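Local atomic coordinates of 2-hydroxyisobutanoyl-CoA mutase large subunit (Aquincola tertiaricarbonis, PDB entry 4R3U), a protein that isomerizes 2-hydroxyisobutyryl-CoA and (S)-3-hydroxybutyryl-CoA together with a small cobalamin-binding subunit, serving as the substrate-binding large subunit of this B12-dependent mutase. Residues T51-F55 with L425-Y429; E221-P225 with I556-K561; L275-N280 with I323-F328; S302-F306 with Q364-L370. All blocks are in the same frame, centred on the assembly; numbering follows the deposited sequence.

Interaction 1. Residues T51-F55 with L425-Y429; sequences TIGDF and LTTEY
The tip of a short beta hairpin, joining antiparallel strands 49-50 and 56-57, is laid on helix 420-442 by an offset stack of Phe55 on Tyr429. The two rings are almost parallel, their planes 3° apart and their centroids 4.1 Å from each other. A flat ring suits the end of the turn because it can stack on Tyr429, and the torsion that sets CG beside the backbone N (chi1 -89°) directs it to the helix; Phe55 CE2 comes within 3.7 Å of Tyr429 CD2. One turn earlier on the helix, Leu425 adds a methyl of its branched end, CD1 3.8 Å from Phe55 CD2, while its CD2 and Thr51 CG2 meet tip to tip. Glu428 turns its backbone to the ring's edge. Within the hairpin, a type I turn from Thr51 to Asp54 is tightened by Phe55 N donating to Thr51 OG1. Glu308 OE2, on helix 306-327, is hydrogen-bonded to both Thr51 OG1 and Tyr429 OH. A leucine in place of Tyr429 would probably leave Phe55 without its stacking partner and Glu308 short of one hydroxyl. At its far end, the Tyr429 OH takes a bond from a water 3.0 Å away, which also donates to Gly53 O.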
loop_
_atom_site.group_PDB
_atom_site.type_symbol
_atom_site.label_atom_id
_atom_site.label_comp_id
_atom_site.label_asym_id
_atom_site.label_seq_id
_atom_site.Cartn_x
_atom_site.Cartn_y
_atom_site.Cartn_z
ATOM N N THR A 51 14.599 11.122 -9.190
ATOM C CA THR A 51 13.238 10.626 -9.123
ATOM C C THR A 51 12.998 9.828 -10.476
ATOM O O THR A 51 13.890 9.809 -11.348
ATOM C CB THR A 51 12.266 11.815 -8.994
ATOM O OG1 THR A 51 12.514 12.762 -10.032
ATOM C CG2 THR A 51 12.334 12.503 -7.675
ATOM N N ILE A 52 11.832 9.174 -10.652
ATOM C CA ILE A 52 11.542 8.445 -11.904
ATOM C C ILE A 52 11.413 9.492 -13.022
ATOM O O ILE A 52 11.886 9.281 -14.135
ATOM C CB ILE A 52 10.289 7.546 -11.772
ATOM C CG1 ILE A 52 10.518 6.404 -10.755
ATOM C CG2 ILE A 52 9.822 7.006 -13.140
ATOM C CD1 ILE A 52 9.241 5.622 -10.289
ATOM N N GLY A 53 10.882 10.654 -12.665
ATOM C CA GLY A 53 10.726 11.795 -13.561
ATOM C C GLY A 53 11.992 12.581 -13.839
ATOM O O GLY A 53 11.913 13.684 -14.376
ATOM N N ASP A 54 13.168 11.994 -13.488
ATOM C CA ASP A 54 14.526 12.510 -13.726
ATOM C C ASP A 54 14.950 13.796 -13.006
ATOM O O ASP A 54 15.851 14.501 -13.465
ATOM C CB ASP A 54 14.849 12.559 -15.224
ATOM C CG ASP A 54 15.553 11.354 -15.782
ATOM O OD1 ASP A 54 15.504 10.278 -15.136
ATOM O OD2 ASP A 54 16.120 11.467 -16.887
ATOM N N PHE A 55 14.318 14.098 -11.883
ATOM C CA PHE A 55 14.717 15.253 -11.087
ATOM C C PHE A 55 15.775 14.762 -10.118
ATOM O O PHE A 55 15.541 13.752 -9.446
ATOM C CB PHE A 55 13.519 15.812 -10.302
ATOM C CG PHE A 55 12.701 16.851 -11.014
ATOM C CD1 PHE A 55 12.150 16.591 -12.258
ATOM C CD2 PHE A 55 12.433 18.079 -10.413
ATOM C CE1 PHE A 55 11.386 17.551 -12.915
ATOM C CE2 PHE A 55 11.643 19.035 -11.057
ATOM C CZ PHE A 55 11.123 18.762 -12.304
ATOM N N LEU A 425 10.895 19.916 -3.721
ATOM C CA LEU A 425 10.465 19.277 -4.962
ATOM C C LEU A 425 9.238 19.975 -5.564
ATOM O O LEU A 425 9.209 20.168 -6.784
ATOM C CB LEU A 425 10.220 17.773 -4.736
ATOM C CG LEU A 425 10.324 16.850 -5.967
ATOM C CD1 LEU A 425 11.610 17.123 -6.805
ATOM C CD2 LEU A 425 10.241 15.396 -5.550
ATOM N N THR A 426 8.250 20.392 -4.707
ATOM C CA THR A 426 7.070 21.160 -5.140
ATOM C C THR A 426 7.561 22.447 -5.845
ATOM O O THR A 426 7.091 22.780 -6.941
ATOM C CB THR A 426 6.169 21.512 -3.932
ATOM O OG1 THR A 426 5.722 20.308 -3.298
ATOM C CG2 THR A 426 4.982 22.411 -4.308
ATOM N N THR A 427 8.547 23.128 -5.224
ATOM C CA THR A 427 9.119 24.366 -5.769
ATOM C C THR A 427 9.908 24.161 -7.083
ATOM O O THR A 427 9.844 25.017 -7.972
ATOM C CB THR A 427 9.812 25.164 -4.653
ATOM O OG1 THR A 427 8.834 25.476 -3.639
ATOM C CG2 THR A 427 10.469 26.427 -5.168
ATOM N N GLU A 428 10.638 23.033 -7.183
ATOM C CA GLU A 428 11.423 22.632 -8.355
ATOM C C GLU A 428 10.470 22.370 -9.519
ATOM O O GLU A 428 10.674 22.923 -10.604
ATOM C CB GLU A 428 12.303 21.405 -8.052
ATOM C CG GLU A 428 13.762 21.754 -7.828
ATOM C CD GLU A 428 14.480 22.308 -9.055
ATOM O OE1 GLU A 428 14.668 23.546 -9.121
ATOM O OE2 GLU A 428 14.844 21.509 -9.952
ATOM N N TYR A 429 9.379 21.610 -9.272
ATOM C CA TYR A 429 8.346 21.363 -10.275
ATOM C C TYR A 429 7.730 22.666 -10.819
ATOM O O TYR A 429 7.686 22.837 -12.036
ATOM C CB TYR A 429 7.263 20.390 -9.753
ATOM C CG TYR A 429 7.537 18.983 -10.211
ATOM C CD1 TYR A 429 7.052 18.519 -11.440
ATOM C CD2 TYR A 429 8.409 18.158 -9.500
ATOM C CE1 TYR A 429 7.387 17.253 -11.916
ATOM C CE2 TYR A 429 8.736 16.888 -9.959
ATOM C CZ TYR A 429 8.218 16.437 -11.163
ATOM O OH TYR A 429 8.593 15.207 -11.634
HETATM O O HOH W 1 9.436 14.892 -14.525
#

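Interaction 2. Residues E221-P225 with I556-K561; sequences EYIYP and IVEKLK
Tyr224 pushes its phenol against the C-terminal helix 553-564 from a loop of the TIM barrel, the connection between helices 213-219 and 226-243 on the way from strand 206-208 to strand 247-248. The tight part lies round the hydroxyl. Tyr224 OH donates to Val557 O at 2.7 Å, in the carbonyl plane and on a lone pair, with a C=O...O angle of 111°. That oxygen already receives Lys561 N from the helix's own ladder, so two donors hold it. The phenol is well suited to such a place: its edge lies against the helix backbone, CE1 3.6 Å from Lys561 N, while OH also packs on Leu560 CB at 3.5 Å. Ile223 covers one face of the same ring, with CG2 over its centre; this methyl stands anti to the backbone N, where it also meets Val557 CG1 at 3.9 Å. The two beta-branched residues thus cross at about a right angle in a buried apolar layer, to which Trp564 adds an edge-to-face contact with Tyr224. Earlier in the same loop, Glu221 touches the bound cobalamin. The looser side belongs to the partly exposed Lys561. Its aliphatic chain runs extended, crossing Ile223 so that CE packs on CG2 at 3.6 Å, a use of methylenes that lets the charge travel outward. There, one helical turn back, Glu558 OE2 receives Lys561 NZ at 2.7 Å in a salt bridge, on the syn side of the carboxylate.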
loop_
_atom_site.group_PDB
_atom_site.type_symbol
_atom_site.label_atom_id
_atom_site.label_comp_id
_atom_site.label_asym_id
_atom_site.label_seq_id
_atom_site.Cartn_x
_atom_site.Cartn_y
_atom_site.Cartn_z
ATOM N N GLU A 221 -7.799 10.103 -29.986
ATOM C CA GLU A 221 -9.219 10.037 -30.332
ATOM C C GLU A 221 -9.593 11.375 -30.932
ATOM O O GLU A 221 -9.680 12.364 -30.226
ATOM C CB GLU A 221 -10.104 9.723 -29.110
ATOM C CG GLU A 221 -9.688 8.475 -28.351
ATOM C CD GLU A 221 -10.357 8.278 -27.014
ATOM O OE1 GLU A 221 -11.206 9.117 -26.635
ATOM O OE2 GLU A 221 -10.012 7.290 -26.326
ATOM N N TYR A 222 -9.736 11.430 -32.242
ATOM C CA TYR A 222 -10.085 12.667 -32.945
ATOM C C TYR A 222 -10.927 12.380 -34.173
ATOM O O TYR A 222 -10.878 11.274 -34.721
ATOM C CB TYR A 222 -8.838 13.502 -33.303
ATOM C CG TYR A 222 -7.609 12.715 -33.697
ATOM C CD1 TYR A 222 -7.612 11.897 -34.826
ATOM C CD2 TYR A 222 -6.436 12.803 -32.958
ATOM C CE1 TYR A 222 -6.480 11.175 -35.199
ATOM C CE2 TYR A 222 -5.300 12.080 -33.319
ATOM C CZ TYR A 222 -5.319 11.282 -34.452
ATOM O OH TYR A 222 -4.204 10.569 -34.824
ATOM N N ILE A 223 -11.729 13.360 -34.582
ATOM C CA ILE A 223 -12.603 13.249 -35.738
ATOM C C ILE A 223 -12.231 14.341 -36.741
ATOM O O ILE A 223 -11.853 14.045 -37.858
ATOM C CB ILE A 223 -14.123 13.287 -35.335
ATOM C CG1 ILE A 223 -14.474 12.227 -34.257
ATOM C CG2 ILE A 223 -15.008 13.103 -36.573
ATOM C CD1 ILE A 223 -15.818 12.377 -33.527
ATOM N N TYR A 224 -12.314 15.595 -36.319
ATOM C CA TYR A 224 -12.102 16.784 -37.139
ATOM C C TYR A 224 -10.743 17.406 -36.911
ATOM O O TYR A 224 -10.110 17.107 -35.886
ATOM C CB TYR A 224 -13.193 17.828 -36.785
ATOM C CG TYR A 224 -14.583 17.231 -36.759
ATOM C CD1 TYR A 224 -15.201 16.798 -37.938
ATOM C CD2 TYR A 224 -15.255 17.027 -35.549
ATOM C CE1 TYR A 224 -16.463 16.212 -37.917
ATOM C CE2 TYR A 224 -16.522 16.441 -35.519
ATOM C CZ TYR A 224 -17.123 16.044 -36.710
ATOM O OH TYR A 224 -18.368 15.468 -36.709
ATOM N N PRO A 225 -10.325 18.343 -37.798
ATOM C CA PRO A 225 -9.061 19.066 -37.563
ATOM C C PRO A 225 -9.112 19.864 -36.248
ATOM O O PRO A 225 -10.200 20.116 -35.710
ATOM C CB PRO A 225 -8.969 20.005 -38.784
ATOM C CG PRO A 225 -9.898 19.444 -39.809
ATOM C CD PRO A 225 -10.996 18.828 -39.028
ATOM N N ILE A 556 -24.949 12.844 -36.725
ATOM C CA ILE A 556 -24.386 14.124 -36.292
ATOM C C ILE A 556 -22.936 14.273 -36.740
ATOM O O ILE A 556 -22.601 15.285 -37.377
ATOM C CB ILE A 556 -24.601 14.362 -34.754
ATOM C CG1 ILE A 556 -26.123 14.299 -34.383
ATOM C CG2 ILE A 556 -24.000 15.697 -34.302
ATOM C CD1 ILE A 556 -26.438 14.055 -32.893
ATOM N N VAL A 557 -22.084 13.268 -36.410
ATOM C CA VAL A 557 -20.651 13.217 -36.744
ATOM C C VAL A 557 -20.402 13.275 -38.259
ATOM O O VAL A 557 -19.584 14.092 -38.711
ATOM C CB VAL A 557 -19.923 12.031 -36.047
ATOM C CG1 VAL A 557 -18.607 11.659 -36.738
ATOM C CG2 VAL A 557 -19.705 12.310 -34.559
ATOM N N GLU A 558 -21.109 12.417 -39.038
ATOM C CA GLU A 558 -20.944 12.347 -40.501
ATOM C C GLU A 558 -21.333 13.604 -41.206
ATOM O O GLU A 558 -20.595 14.042 -42.091
ATOM C CB GLU A 558 -21.637 11.132 -41.107
ATOM C CG GLU A 558 -20.970 9.821 -40.735
ATOM C CD GLU A 558 -19.478 9.712 -40.996
ATOM O OE1 GLU A 558 -19.063 9.835 -42.174
ATOM O OE2 GLU A 558 -18.730 9.477 -40.018
ATOM N N LYS A 559 -22.474 14.213 -40.805
ATOM C CA LYS A 559 -22.969 15.469 -41.371
ATOM C C LYS A 559 -21.895 16.579 -41.264
ATOM O O LYS A 559 -21.641 17.285 -42.241
ATOM C CB LYS A 559 -24.275 15.886 -40.664
ATOM C CG LYS A 559 -25.004 17.023 -41.339
ATOM C CD LYS A 559 -25.660 16.563 -42.623
ATOM C CE LYS A 559 -26.352 17.673 -43.363
ATOM N NZ LYS A 559 -27.055 17.152 -44.567
ATOM N N LEU A 560 -21.240 16.690 -40.080
ATOM C CA LEU A 560 -20.213 17.701 -39.813
ATOM C C LEU A 560 -18.876 17.465 -40.523
ATOM O O LEU A 560 -18.168 18.441 -40.795
ATOM C CB LEU A 560 -20.066 18.029 -38.317
ATOM C CG LEU A 560 -21.321 18.562 -37.600
ATOM C CD1 LEU A 560 -21.015 18.884 -36.146
ATOM C CD2 LEU A 560 -21.889 19.825 -38.281
ATOM N N LYS A 561 -18.563 16.188 -40.884
ATOM C CA LYS A 561 -17.360 15.825 -41.650
ATOM C C LYS A 561 -17.402 16.454 -43.069
ATOM O O LYS A 561 -16.358 16.813 -43.609
ATOM C CB LYS A 561 -17.225 14.307 -41.776
ATOM C CG LYS A 561 -16.551 13.649 -40.588
ATOM C CD LYS A 561 -16.594 12.144 -40.751
ATOM C CE LYS A 561 -15.854 11.427 -39.654
ATOM N NZ LYS A 561 -16.112 9.965 -39.689
#

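Interaction 3. Residues L275-N280 with I323-F328; sequences LITYVN and IMKERF
Val279 sets a methyl squarely on the ring of Phe328: CG1 stands 3.5 Å from the ring centroid and only 9° off the normal, a CH-pi contact over the face. The valine does this with CG1 anti to the backbone N, and its compact branches allow the ring to come close to the helix. The opposite face of the ring is covered by the aliphatic CD of Arg327, so the phenyl is held between a methyl and a methylene. At the rim Asn280 OD1 lies in the ring plane, 3.4 Å from Phe328 CE1, where the weakly positive C-H edge suits a carbonyl oxygen; amide and ring planes are 68° apart. Ile276 fills the next position. Its CG1 packs on Phe328 CZ at 4.0 Å and on Ile323 CG2, while CG2 lies over one face of the Arg327 guanidinium, 3.5 Å from NH1, which also has a long, weak ion pair with Glu441. The flexible thioether of Met324 brings SD to 4.2 Å from Leu275 CD2.

The second shell is the backbone that aims these groups. A wider pi-type turn spans 323-327, in which Ile323 O accepts from both Arg327 N and Phe328 N, the latter at 3.0 Å; this turns Arg327 and Phe328 together toward helix 264-283. The short helical segments cross at -56° with axes 12.3 Å apart. Helices 264-283 and 306-327 flank strand 298-302 in the TIM barrel sequence; Leu275 rests on Ile252 of strand 252-253, and Leu437 of helix 420-442 packs on both Ile276 and Ile323.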
loop_
_atom_site.group_PDB
_atom_site.type_symbol
_atom_site.label_atom_id
_atom_site.label_comp_id
_atom_site.label_asym_id
_atom_site.label_seq_id
_atom_site.Cartn_x
_atom_site.Cartn_y
_atom_site.Cartn_z
ATOM N N LEU A 275 -4.600 24.113 -20.922
ATOM C CA LEU A 275 -5.489 24.991 -20.160
ATOM C C LEU A 275 -5.445 26.423 -20.723
ATOM O O LEU A 275 -6.501 27.003 -20.987
ATOM C CB LEU A 275 -5.138 24.999 -18.651
ATOM C CG LEU A 275 -5.666 26.209 -17.847
ATOM C CD1 LEU A 275 -7.141 26.063 -17.503
ATOM C CD2 LEU A 275 -4.833 26.452 -16.636
ATOM N N ILE A 276 -4.240 26.974 -20.902
ATOM C CA ILE A 276 -4.045 28.328 -21.414
ATOM C C ILE A 276 -4.768 28.537 -22.763
ATOM O O ILE A 276 -5.510 29.506 -22.909
ATOM C CB ILE A 276 -2.538 28.696 -21.432
ATOM C CG1 ILE A 276 -2.036 28.929 -19.992
ATOM C CG2 ILE A 276 -2.253 29.921 -22.384
ATOM C CD1 ILE A 276 -0.545 28.619 -19.781
ATOM N N THR A 277 -4.609 27.579 -23.695
ATOM C CA THR A 277 -5.237 27.589 -25.020
ATOM C C THR A 277 -6.759 27.678 -24.886
ATOM O O THR A 277 -7.378 28.515 -25.548
ATOM C CB THR A 277 -4.770 26.367 -25.806
ATOM O OG1 THR A 277 -3.360 26.262 -25.672
ATOM C CG2 THR A 277 -5.144 26.420 -27.273
ATOM N N TYR A 278 -7.344 26.848 -24.006
ATOM C CA TYR A 278 -8.780 26.760 -23.729
ATOM C C TYR A 278 -9.354 28.037 -23.151
ATOM O O TYR A 278 -10.391 28.499 -23.631
ATOM C CB TYR A 278 -9.093 25.542 -22.822
ATOM C CG TYR A 278 -8.966 24.179 -23.494
ATOM C CD1 TYR A 278 -9.472 23.957 -24.779
ATOM C CD2 TYR A 278 -8.422 23.091 -22.811
ATOM C CE1 TYR A 278 -9.388 22.706 -25.385
ATOM C CE2 TYR A 278 -8.321 21.833 -23.412
ATOM C CZ TYR A 278 -8.830 21.640 -24.692
ATOM O OH TYR A 278 -8.771 20.412 -25.311
ATOM N N VAL A 279 -8.681 28.623 -22.152
ATOM C CA VAL A 279 -9.101 29.859 -21.491
ATOM C C VAL A 279 -9.131 31.011 -22.482
ATOM O O VAL A 279 -10.089 31.802 -22.483
ATOM C CB VAL A 279 -8.246 30.190 -20.237
ATOM C CG1 VAL A 279 -8.702 31.505 -19.589
ATOM C CG2 VAL A 279 -8.302 29.053 -19.226
ATOM N N ASN A 280 -8.100 31.082 -23.350
ATOM C CA ASN A 280 -7.999 32.101 -24.408
ATOM C C ASN A 280 -9.160 31.984 -25.407
ATOM O O ASN A 280 -9.756 32.998 -25.771
ATOM C CB ASN A 280 -6.657 32.002 -25.131
ATOM C CG ASN A 280 -5.456 32.459 -24.328
ATOM O OD1 ASN A 280 -5.517 33.386 -23.521
ATOM N ND2 ASN A 280 -4.309 31.859 -24.584
ATOM N N ILE A 323 -1.402 31.302 -12.573
ATOM C CA ILE A 323 -1.769 31.524 -13.985
ATOM C C ILE A 323 -3.119 32.231 -14.068
ATOM O O ILE A 323 -3.233 33.255 -14.737
ATOM C CB ILE A 323 -1.753 30.186 -14.787
ATOM C CG1 ILE A 323 -0.314 29.630 -14.947
ATOM C CG2 ILE A 323 -2.434 30.322 -16.143
ATOM C CD1 ILE A 323 -0.280 28.061 -15.346
ATOM N N MET A 324 -4.132 31.681 -13.380
ATOM C CA MET A 324 -5.497 32.207 -13.339
ATOM C C MET A 324 -5.570 33.628 -12.773
ATOM O O MET A 324 -6.186 34.501 -13.399
ATOM C CB MET A 324 -6.432 31.224 -12.602
ATOM C CG MET A 324 -6.532 29.851 -13.280
ATOM S SD MET A 324 -6.792 29.844 -15.096
ATOM C CE MET A 324 -8.467 30.167 -15.166
ATOM N N LYS A 325 -4.864 33.883 -11.657
ATOM C CA LYS A 325 -4.800 35.201 -11.041
ATOM C C LYS A 325 -3.967 36.174 -11.851
ATOM O O LYS A 325 -4.479 37.227 -12.233
ATOM C CB LYS A 325 -4.266 35.132 -9.592
ATOM C CG LYS A 325 -4.434 36.456 -8.832
ATOM C CD LYS A 325 -3.466 36.604 -7.666
ATOM C CE LYS A 325 -4.053 37.489 -6.612
ATOM N NZ LYS A 325 -3.421 37.251 -5.290
ATOM N N GLU A 326 -2.671 35.851 -12.071
ATOM C CA GLU A 326 -1.724 36.746 -12.735
ATOM C C GLU A 326 -1.884 36.893 -14.221
ATOM O O GLU A 326 -1.844 38.028 -14.716
ATOM C CB GLU A 326 -0.267 36.448 -12.349
ATOM C CG GLU A 326 0.030 36.517 -10.850
ATOM C CD GLU A 326 -0.162 37.810 -10.068
ATOM O OE1 GLU A 326 0.061 38.904 -10.640
ATOM O OE2 GLU A 326 -0.455 37.721 -8.852
ATOM N N ARG A 327 -2.073 35.773 -14.943
ATOM C CA ARG A 327 -2.194 35.796 -16.398
ATOM C C ARG A 327 -3.625 36.059 -16.886
ATOM O O ARG A 327 -3.805 36.739 -17.890
ATOM C CB ARG A 327 -1.622 34.495 -16.993
ATOM C CG ARG A 327 -1.496 34.499 -18.516
ATOM C CD ARG A 327 -1.533 33.091 -19.074
ATOM N NE ARG A 327 -1.426 33.125 -20.525
ATOM C CZ ARG A 327 -0.328 32.784 -21.188
ATOM N NH1 ARG A 327 -0.291 32.871 -22.502
ATOM N NH2 ARG A 327 0.712 32.269 -20.544
ATOM N N PHE A 328 -4.633 35.494 -16.223
ATOM C CA PHE A 328 -5.988 35.701 -16.706
ATOM C C PHE A 328 -6.773 36.795 -15.999
ATOM O O PHE A 328 -7.815 37.223 -16.506
ATOM C CB PHE A 328 -6.749 34.369 -16.869
ATOM C CG PHE A 328 -6.092 33.463 -17.893
ATOM C CD1 PHE A 328 -6.019 33.834 -19.239
ATOM C CD2 PHE A 328 -5.506 32.264 -17.509
ATOM C CE1 PHE A 328 -5.389 33.004 -20.183
ATOM C CE2 PHE A 328 -4.887 31.425 -18.455
ATOM C CZ PHE A 328 -4.838 31.798 -19.781
#

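Interaction 4. Residues S302-F306 with Q364-L370; sequences SQGDF and QALSAVL
Phe306 starts from the first turn of its helix and reaches past Ser367 to two leucines. From CB, which lies near the Ser367 hydroxyl, the ring leaves with CG anti to the backbone N (chi1 -171°), and that torsion swings it along helix 357-370. CD1 is the atom most pressed by the serine, 3.3 Å from OG. CE1, still beside that oxygen, also reaches Leu366 CD2 at 3.8 Å. The tip, CZ, touches two methyls at once, Leu366 CD2 near the ring plane at 3.7 Å and Leu370 CD1, also at 3.7 Å, so residues one turn apart on the helix receive it. The same hydroxyl that touches the ring also holds the backbone, since Ser367 OG donates to Phe306 O at 2.8 Å, in the carbonyl plane and on a lone pair. A small hydroxyl fits here, close to both backbone and ring. This is a beta-alpha junction of the TIM barrel: strand 298-302 runs into helix 306-327, whose N-cap is Asp305, and the next barrel helix lies alongside. With an alanine here in place of Phe306, Leu366 and Leu370 would probably face a gap and the packing on Val409 of the second subunit would be lost. At the strand end Ser302 OG donates to Gln364 O at 2.5 Å, tilted from the carbonyl plane; Ala368 N reaches the same oxygen from its opposite face. Gln364 turns its amide to Thr348, and a water donates to Gln303 O at 2.6 Å and to Ser367 OG.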
loop_
_atom_site.group_PDB
_atom_site.type_symbol
_atom_site.label_atom_id
_atom_site.label_comp_id
_atom_site.label_asym_id
_atom_site.label_seq_id
_atom_site.Cartn_x
_atom_site.Cartn_y
_atom_site.Cartn_z
ATOM N N SER A 302 -1.412 9.142 -10.775
ATOM C CA SER A 302 -0.642 9.017 -9.555
ATOM C C SER A 302 0.333 7.917 -9.919
ATOM O O SER A 302 -0.033 6.730 -9.979
ATOM C CB SER A 302 -1.500 8.606 -8.371
ATOM O OG SER A 302 -0.638 8.498 -7.251
ATOM N N GLN A 303 1.546 8.335 -10.310
ATOM C CA GLN A 303 2.612 7.439 -10.735
ATOM C C GLN A 303 3.350 6.850 -9.554
ATOM O O GLN A 303 2.977 7.101 -8.381
ATOM C CB GLN A 303 3.565 8.098 -11.752
ATOM C CG GLN A 303 3.382 7.614 -13.183
ATOM C CD GLN A 303 4.164 6.353 -13.554
ATOM O OE1 GLN A 303 5.089 5.876 -12.860
ATOM N NE2 GLN A 303 3.820 5.799 -14.698
ATOM N N GLY A 304 4.370 6.030 -9.902
ATOM C CA GLY A 304 5.161 5.238 -8.987
ATOM C C GLY A 304 6.064 5.967 -8.055
ATOM O O GLY A 304 6.383 5.389 -7.025
ATOM N N ASP A 305 6.571 7.178 -8.406
ATOM C CA ASP A 305 7.482 7.855 -7.464
ATOM C C ASP A 305 6.632 8.550 -6.422
ATOM O O ASP A 305 6.068 9.637 -6.665
ATOM C CB ASP A 305 8.479 8.811 -8.138
ATOM C CG ASP A 305 9.698 9.152 -7.283
ATOM O OD1 ASP A 305 9.511 9.639 -6.126
ATOM O OD2 ASP A 305 10.845 8.976 -7.779
ATOM N N PHE A 306 6.483 7.869 -5.282
ATOM C CA PHE A 306 5.647 8.296 -4.173
ATOM C C PHE A 306 5.663 9.802 -3.853
ATOM O O PHE A 306 4.606 10.432 -3.896
ATOM C CB PHE A 306 5.926 7.425 -2.933
ATOM C CG PHE A 306 4.964 7.656 -1.798
ATOM C CD1 PHE A 306 3.701 7.070 -1.810
ATOM C CD2 PHE A 306 5.318 8.463 -0.716
ATOM C CE1 PHE A 306 2.799 7.294 -0.772
ATOM C CE2 PHE A 306 4.428 8.667 0.340
ATOM C CZ PHE A 306 3.170 8.082 0.305
ATOM N N GLN A 364 0.145 4.256 -4.802
ATOM C CA GLN A 364 -0.321 5.239 -5.771
ATOM C C GLN A 364 -1.634 5.910 -5.322
ATOM O O GLN A 364 -1.761 7.121 -5.448
ATOM C CB GLN A 364 -0.427 4.615 -7.158
ATOM C CG GLN A 364 0.929 4.304 -7.768
ATOM C CD GLN A 364 0.834 3.326 -8.910
ATOM O OE1 GLN A 364 -0.199 3.230 -9.586
ATOM N NE2 GLN A 364 1.920 2.576 -9.159
ATOM N N ALA A 365 -2.570 5.140 -4.718
ATOM C CA ALA A 365 -3.785 5.666 -4.153
ATOM C C ALA A 365 -3.420 6.623 -3.005
ATOM O O ALA A 365 -3.972 7.721 -2.935
ATOM C CB ALA A 365 -4.650 4.539 -3.647
ATOM N N LEU A 366 -2.476 6.235 -2.133
ATOM C CA LEU A 366 -2.017 7.055 -1.014
ATOM C C LEU A 366 -1.405 8.387 -1.476
ATOM O O LEU A 366 -1.715 9.419 -0.884
ATOM C CB LEU A 366 -1.075 6.279 -0.070
ATOM C CG LEU A 366 -0.617 7.042 1.213
ATOM C CD1 LEU A 366 -1.837 7.490 2.083
ATOM C CD2 LEU A 366 0.378 6.238 1.996
ATOM N N SER A 367 -0.569 8.367 -2.534
ATOM C CA SER A 367 0.029 9.559 -3.156
ATOM C C SER A 367 -1.092 10.520 -3.626
ATOM O O SER A 367 -0.975 11.725 -3.451
ATOM C CB SER A 367 0.880 9.161 -4.362
ATOM O OG SER A 367 2.243 8.930 -4.056
ATOM N N ALA A 368 -2.177 9.984 -4.193
ATOM C CA ALA A 368 -3.314 10.787 -4.662
ATOM C C ALA A 368 -4.039 11.507 -3.509
ATOM O O ALA A 368 -4.403 12.683 -3.642
ATOM C CB ALA A 368 -4.291 9.907 -5.433
ATOM N N VAL A 369 -4.205 10.796 -2.375
ATOM C CA VAL A 369 -4.867 11.262 -1.148
ATOM C C VAL A 369 -3.996 12.336 -0.468
ATOM O O VAL A 369 -4.505 13.381 -0.058
ATOM C CB VAL A 369 -5.170 10.044 -0.224
ATOM C CG1 VAL A 369 -5.675 10.481 1.149
ATOM C CG2 VAL A 369 -6.172 9.110 -0.882
ATOM N N LEU A 370 -2.675 12.084 -0.378
ATOM C CA LEU A 370 -1.703 13.002 0.209
ATOM C C LEU A 370 -1.542 14.212 -0.723
ATOM O O LEU A 370 -1.238 15.318 -0.253
ATOM C CB LEU A 370 -0.351 12.286 0.456
ATOM C CG LEU A 370 -0.320 11.115 1.451
ATOM C CD1 LEU A 370 1.096 10.736 1.764
ATOM C CD2 LEU A 370 -1.083 11.416 2.770
HETATM O O HOH W 2 2.904 6.519 -5.860
#

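Overall arrangement
Along the chain the first segments come in the order 51-55, 221-225, 275-280 and 302-306. Interactions 3 and 4 are nested inside the loop closed by interaction 1 as well as that closed by interaction 2. Interactions 1 and 4 are neighbours, with centres 14 Å apart, and they touch where Asp305 OD2 probably takes a hydrogen bond from Ile52 N at 3.0 Å. Helix 306-327 starts in interaction 4 and its later part lies in interaction 3, their centres 27 Å apart. Interaction 2 lies across the chain's centre from interactions 1 and 4. Interaction 1 joins the hairpin of strands 49-50 and 56-57 to helix 420-442, interaction 2 joins a barrel loop to helix 553-564, and interactions 3 and 4 lie within the barrel.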